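Local coordinates for protein pyridoxal kinase (Entamoeba histolytica, PDB 4S1H) that probably phosphorylates pyridoxal to pyridoxal 5'-phosphate, with ATP as phosphate donor and magnesium bound at the active site, at residues Ser10-Ser14 against Gly15-Asn19; Asn259-Asn262 against Cys263-Tyr266; Val55-Asn58 against Asp59-Ile63. One frame throughout, in Å; residues are numbered along the deposited sequence.

Contact 1: Ser10-Ser14 against Gly15-Asn19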
# COMPACT_ATOMS: atom_id res chain seq x y z
N SER A 10 -10.21 2.85 -1.83
CA SER A 10 -9.53 4.03 -2.34
C SER A 10 -8.05 4.02 -2.02
O SER A 10 -7.58 3.25 -1.20
CB SER A 10 -10.14 5.28 -1.70
OG SER A 10 -10.17 5.12 -0.29
N TYR A 11 -7.30 4.89 -2.70
CA TYR A 11 -5.87 5.03 -2.48
C TYR A 11 -5.49 6.51 -2.44
O TYR A 11 -5.96 7.29 -3.29
CB TYR A 11 -5.07 4.30 -3.57
CG TYR A 11 -3.59 4.45 -3.39
CD1 TYR A 11 -2.90 3.60 -2.58
CD2 TYR A 11 -2.90 5.50 -4.00
CE1 TYR A 11 -1.56 3.75 -2.34
CE2 TYR A 11 -1.53 5.66 -3.80
CZ TYR A 11 -0.87 4.76 -3.00
OH TYR A 11 0.48 4.88 -2.75
N VAL A 12 -4.66 6.87 -1.46
CA VAL A 12 -4.00 8.18 -1.37
C VAL A 12 -2.49 8.01 -1.31
O VAL A 12 -2.00 7.11 -0.63
CB VAL A 12 -4.46 9.00 -0.13
CG1 VAL A 12 -5.88 9.45 -0.36
CG2 VAL A 12 -4.32 8.20 1.17
N CYS A 13 -1.77 8.86 -2.04
CA CYS A 13 -0.28 8.81 -2.08
C CYS A 13 0.38 9.23 -0.78
O CYS A 13 1.41 8.70 -0.37
CB CYS A 13 0.27 9.69 -3.21
SG CYS A 13 -0.34 9.22 -4.83
N SER A 14 -0.26 10.18 -0.09
CA SER A 14 0.18 10.69 1.19
C SER A 14 -0.98 10.54 2.16
O SER A 14 -2.16 10.67 1.78
CB SER A 14 0.52 12.15 1.06
OG SER A 14 1.00 12.72 2.27
N GLY A 15 -0.63 10.22 3.39
CA GLY A 15 -1.64 9.91 4.40
C GLY A 15 -2.32 8.57 4.32
O GLY A 15 -1.91 7.66 3.61
N PHE A 16 -3.40 8.42 5.09
CA PHE A 16 -3.92 7.10 5.43
C PHE A 16 -5.45 7.11 5.38
O PHE A 16 -6.13 7.56 6.32
CB PHE A 16 -3.37 6.65 6.80
CG PHE A 16 -1.91 6.96 6.99
CD1 PHE A 16 -0.95 6.22 6.33
CD2 PHE A 16 -1.50 8.06 7.75
CE1 PHE A 16 0.40 6.54 6.46
CE2 PHE A 16 -0.15 8.38 7.90
CZ PHE A 16 0.80 7.61 7.25
N VAL A 17 -5.97 6.62 4.27
CA VAL A 17 -7.39 6.22 4.14
C VAL A 17 -7.47 4.96 3.31
O VAL A 17 -6.47 4.56 2.67
CB VAL A 17 -8.28 7.33 3.51
CG1 VAL A 17 -8.28 8.58 4.37
CG2 VAL A 17 -7.85 7.65 2.09
N GLY A 18 -8.65 4.33 3.32
CA GLY A 18 -9.00 3.25 2.45
C GLY A 18 -7.99 2.13 2.37
O GLY A 18 -7.47 1.63 3.39
N ASN A 19 -7.67 1.75 1.14
CA ASN A 19 -6.71 0.67 0.94
C ASN A 19 -5.28 0.95 1.44
O ASN A 19 -4.55 0.01 1.70
CB ASN A 19 -6.66 0.17 -0.52
CG ASN A 19 -7.42 -1.11 -0.72
OD1 ASN A 19 -7.78 -1.80 0.23
ND2 ASN A 19 -7.64 -1.46 -1.97
O HOH W 1 0.10 6.97 1.80
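Ser10 and Asn19 close the loop that leads from strand 5-9 into helix 18-28. This is the first beta-alpha connection of the ribokinase fold, to whose clan the enzyme belongs. The chain doubles back, so the two halves run roughly opposite ways, 154° apart.

One direct hydrogen bond joins the halves. Asn19 N donates to Ser10 O over 2.8 Å, in the carbonyl plane but bent, with an N-H...O angle of 140°. The Asn19 side chain is used elsewhere: its OD1 bonds Thr7 in the strand just before the loop.

Apolar contact fills the middle. Val12 and Val17 cross at about a right angle. Val17 CG2 sits over the fork of Val12, 3.6 Å from CG1 and 3.7 Å from CG2. In Val17 this methyl stands between the backbone N and the carbonyl carbon, while CG1 is turned away from the fork. Val12 CG2 also packs against the carbonyl oxygen of Gly15, at 3.5 Å.

A water bridges the two halves, 3.2 Å from Val12 O and 2.8 Å from Gly15 O. It can donate to both oxygens, although other acceptors nearby compete for its two hydrogens.

The far end of the loop reaches the second subunit, where Asn3 bonds Ser14 OG. The near end is part of the pyridoxal 5'-phosphate site. Ser10 binds that ligand in another structure of this protein; none occupies this chain. Its OG stands between the backbone N and the carbonyl carbon (chi1 51°), which leaves it 3.5 Å from Gly18 CA.

Contact 2: Asn259-Asn262 against Cys263-Tyr266; sequences NIIN and CIPY
Ile261 and Ile264 are the two ends of a type I beta turn, with Asn262 and Cys263 at its corners. Ile264 N donates to Ile261 O at 3.2 Å. The N-H points almost straight at the oxygen, at 165°, but reaches it from above the carbonyl plane, not on a lone pair.

The Ile264 side chain lies over the same carbonyl. Its CG1 is anti to its own carbonyl carbon (chi1 -79°), and chi2 is extended. CG1 and CD1 therefore run past Ile261 O, with CG1 at 3.4 Å. The ends of the two isoleucines meet loosely, CD1 to CD1, at 4.2 Å. Ile261 itself is bent at both torsions, which carries its CD1 to this meeting.

Cys263 has a similar first torsion but leaves the turn on another side; its SG lies 3.2 Å from Asn259 O. Its N-H is shared between Asn259 O and Ile260 O, and both bonds are weak.

Asn262 folds back on Asn259. Its ND2 gives a hydrogen bond of 2.9 Å to Asn259 OD1, on a lone pair in the carbonyl plane. The acceptor is tilted 19° from the amide plane of Asn262. Asn259 ND2 bonds Asn251 O, so the amide of Asn259 is held at both its oxygen and its nitrogen.

Beyond the turn, Pro265 CD rests 3.6 Å from Asn262 O. The same oxygen lies near the edge of the Tyr266 ring, and Tyr266 N bonds Cys263 O.

Ile260, Ile261 and Ile264 pack on Ile24 of helix 18-28. Gln30 of the second subunit bonds Ile261 O. The segment is thus a type I turn with a further backbone bond after it, laid against a helix of the ribokinase fold at the dimer interface.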
# COMPACT_ATOMS: atom_id res chain seq x y z
N ASN A 259 -2.05 8.66 13.28
CA ASN A 259 -0.65 8.29 13.49
C ASN A 259 -0.39 6.76 13.36
O ASN A 259 0.23 6.15 14.23
CB ASN A 259 -0.21 8.82 14.85
CG ASN A 259 1.28 8.85 15.04
OD1 ASN A 259 2.05 8.77 14.07
ND2 ASN A 259 1.71 9.01 16.28
N ILE A 260 -0.82 6.18 12.26
CA ILE A 260 -0.81 4.75 12.11
C ILE A 260 0.61 4.20 11.90
O ILE A 260 0.91 3.13 12.39
CB ILE A 260 -1.83 4.29 11.04
CG1 ILE A 260 -2.05 2.78 11.15
CG2 ILE A 260 -1.42 4.68 9.64
CD1 ILE A 260 -3.15 2.27 10.26
N ILE A 261 1.49 4.94 11.21
CA ILE A 261 2.87 4.41 10.94
C ILE A 261 3.66 4.21 12.25
O ILE A 261 4.22 3.14 12.49
CB ILE A 261 3.65 5.31 9.97
CG1 ILE A 261 2.95 5.40 8.60
CG2 ILE A 261 5.07 4.79 9.75
CD1 ILE A 261 2.80 4.09 7.84
N ASN A 262 3.66 5.21 13.11
CA ASN A 262 4.32 5.10 14.41
C ASN A 262 3.66 4.09 15.36
O ASN A 262 4.32 3.58 16.27
CB ASN A 262 4.48 6.47 15.06
CG ASN A 262 5.42 7.37 14.27
OD1 ASN A 262 6.51 6.92 13.89
ND2 ASN A 262 4.97 8.58 13.91
N CYS A 263 2.38 3.80 15.11
CA CYS A 263 1.64 2.86 15.90
C CYS A 263 1.65 1.45 15.34
O CYS A 263 1.04 0.57 15.94
CB CYS A 263 0.20 3.38 16.11
SG CYS A 263 0.17 4.85 17.20
N ILE A 264 2.41 1.19 14.26
CA ILE A 264 2.46 -0.16 13.72
C ILE A 264 2.75 -1.24 14.76
O ILE A 264 2.08 -2.25 14.74
CB ILE A 264 3.44 -0.24 12.49
CG1 ILE A 264 2.75 0.32 11.24
CG2 ILE A 264 3.93 -1.66 12.24
CD1 ILE A 264 3.70 0.63 10.08
N PRO A 265 3.67 -1.01 15.73
CA PRO A 265 3.98 -2.01 16.77
C PRO A 265 2.82 -2.38 17.72
O PRO A 265 2.93 -3.40 18.40
CB PRO A 265 5.11 -1.33 17.56
CG PRO A 265 5.79 -0.49 16.56
CD PRO A 265 4.69 0.06 15.70
N TYR A 266 1.78 -1.56 17.76
CA TYR A 266 0.61 -1.75 18.63
C TYR A 266 -0.60 -2.26 17.86
O TYR A 266 -1.64 -2.48 18.47
CB TYR A 266 0.26 -0.44 19.36
CG TYR A 266 1.43 0.15 20.10
CD1 TYR A 266 1.86 -0.39 21.31
CD2 TYR A 266 2.17 1.19 19.56
CE1 TYR A 266 2.96 0.13 21.96
CE2 TYR A 266 3.27 1.71 20.19
CZ TYR A 266 3.68 1.18 21.39
OH TYR A 266 4.77 1.68 22.04

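Contact 3: Val55-Asn58 against Asp59-Ile63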
# COMPACT_ATOMS: atom_id res chain seq x y z
N VAL A 55 -10.49 5.55 -10.44
CA VAL A 55 -10.19 4.47 -11.36
C VAL A 55 -11.34 4.26 -12.36
O VAL A 55 -12.52 4.30 -11.99
CB VAL A 55 -9.80 3.20 -10.59
CG1 VAL A 55 -9.74 1.97 -11.50
CG2 VAL A 55 -8.44 3.43 -9.89
N LEU A 56 -10.99 4.10 -13.64
CA LEU A 56 -11.99 3.94 -14.70
C LEU A 56 -12.45 2.49 -14.77
O LEU A 56 -11.65 1.55 -14.54
CB LEU A 56 -11.42 4.36 -16.05
CG LEU A 56 -10.96 5.80 -16.22
CD1 LEU A 56 -10.28 5.94 -17.57
CD2 LEU A 56 -12.15 6.74 -16.08
N LEU A 57 -13.73 2.30 -15.08
CA LEU A 57 -14.31 0.97 -15.17
C LEU A 57 -13.48 0.01 -16.03
O LEU A 57 -13.26 -1.15 -15.64
CB LEU A 57 -15.71 1.05 -15.75
CG LEU A 57 -16.50 -0.25 -15.88
CD1 LEU A 57 -16.60 -0.99 -14.55
CD2 LEU A 57 -17.87 0.07 -16.46
N ASN A 58 -13.05 0.45 -17.21
CA ASN A 58 -12.33 -0.48 -18.10
C ASN A 58 -11.03 -0.99 -17.48
O ASN A 58 -10.67 -2.17 -17.63
CB ASN A 58 -12.11 0.13 -19.48
CG ASN A 58 -11.05 1.21 -19.49
OD1 ASN A 58 -11.22 2.27 -18.89
ND2 ASN A 58 -9.93 0.94 -20.18
N ASP A 59 -10.34 -0.12 -16.75
CA ASP A 59 -9.13 -0.49 -16.05
C ASP A 59 -9.42 -1.44 -14.88
O ASP A 59 -8.71 -2.41 -14.66
CB ASP A 59 -8.35 0.75 -15.56
CG ASP A 59 -7.76 1.55 -16.73
OD1 ASP A 59 -7.30 0.94 -17.71
OD2 ASP A 59 -7.79 2.80 -16.69
N PHE A 60 -10.49 -1.18 -14.14
CA PHE A 60 -10.90 -2.06 -13.07
C PHE A 60 -11.21 -3.48 -13.60
O PHE A 60 -10.77 -4.48 -13.03
CB PHE A 60 -12.11 -1.41 -12.37
CG PHE A 60 -12.63 -2.16 -11.19
CD1 PHE A 60 -11.99 -2.11 -9.96
CD2 PHE A 60 -13.74 -2.95 -11.30
CE1 PHE A 60 -12.48 -2.81 -8.85
CE2 PHE A 60 -14.27 -3.64 -10.20
CZ PHE A 60 -13.64 -3.57 -8.98
N ILE A 61 -11.98 -3.56 -14.68
CA ILE A 61 -12.26 -4.85 -15.33
C ILE A 61 -11.00 -5.55 -15.80
O ILE A 61 -10.80 -6.75 -15.58
CB ILE A 61 -13.29 -4.66 -16.48
CG1 ILE A 61 -14.65 -4.27 -15.90
CG2 ILE A 61 -13.42 -5.91 -17.31
CD1 ILE A 61 -15.65 -3.83 -16.94
N SER A 62 -10.11 -4.79 -16.43
CA SER A 62 -8.85 -5.34 -16.90
C SER A 62 -8.05 -5.96 -15.76
O SER A 62 -7.50 -7.07 -15.87
CB SER A 62 -8.02 -4.23 -17.53
OG SER A 62 -6.83 -4.74 -18.05
N ILE A 63 -7.95 -5.23 -14.66
CA ILE A 63 -7.31 -5.74 -13.44
C ILE A 63 -7.98 -7.01 -12.89
O ILE A 63 -7.30 -8.01 -12.65
CB ILE A 63 -7.27 -4.67 -12.34
CG1 ILE A 63 -6.26 -3.59 -12.75
CG2 ILE A 63 -6.95 -5.25 -10.97
CD1 ILE A 63 -6.43 -2.28 -12.03
O HOH W 2 -8.18 3.98 -14.25
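Leu57 and Ile61 meet one helical turn apart. The forked end of Leu57 lies against the tip of Ile61, with CG 3.8 Å from Ile61 CD1. Leu57 CG is anti to the backbone N, and chi2 of 55° swings CD1 towards the isoleucine, also to within 3.8 Å of its CD1. On another side of the turn, Val55 CG1 touches Phe60 CB at 4.2 Å.

Asp59 is flanked by two neighbours. Leu56 lies alongside it, pointing the same way, with CB 4.0 Å from Asp59 OD2. Asn58 runs beside it too, its amide plane turned 43° from the carboxylate.

The backbone beneath is the first turn of helix 57-69. Phe60 N bonds Leu56 O at 3.0 Å. Ile61 N bonds Leu57 O at 2.9 Å. Both are nearly straight. Ser62 N bonds Asn58 O.

Leu56 is the N-cap and Asp59 the third residue after it. A water links them: it accepts from Leu56 N at 2.9 Å and donates to Asp59 OD2 at 2.7 Å. This resembles one half of a capping box; the leucine side chain cannot supply the other half. A carboxylate at this end of a helix would probably be stabilised by the helix dipole.

Outside this shell, the second subunit bonds two of the polar side chains. Its Ser53 OG bonds Asp59 OD1, and its Gly52 N bonds Ser62 OG. Within the chain, Phe60 reaches Val36 of strand 33-41 and Leu89 and Thr93 of helix 87-100. Ile61 packs on Arg96 of that same helix.

From the N terminus, contact 1 comes first. It closes the loop between strand 5-9 and helix 18-28, and carries Ser10 of the pyridoxal 5'-phosphate site. Contact 3 follows at residues 55-63, where strand 52-54, an outermost strand of the sheet within this chain, gives way to helix 57-69. Contact 2 lies far along the chain, in the loop after helix 234-250. The three follow in series; none nests or crosses. Contacts 1 and 2 meet through the ring of Phe16, whose CZ is 3.4 Å from Ile261 CG1, so early and late parts of the chain join there. Contacts 2 and 3 are about 32 Å apart between centres. All three touch the second subunit.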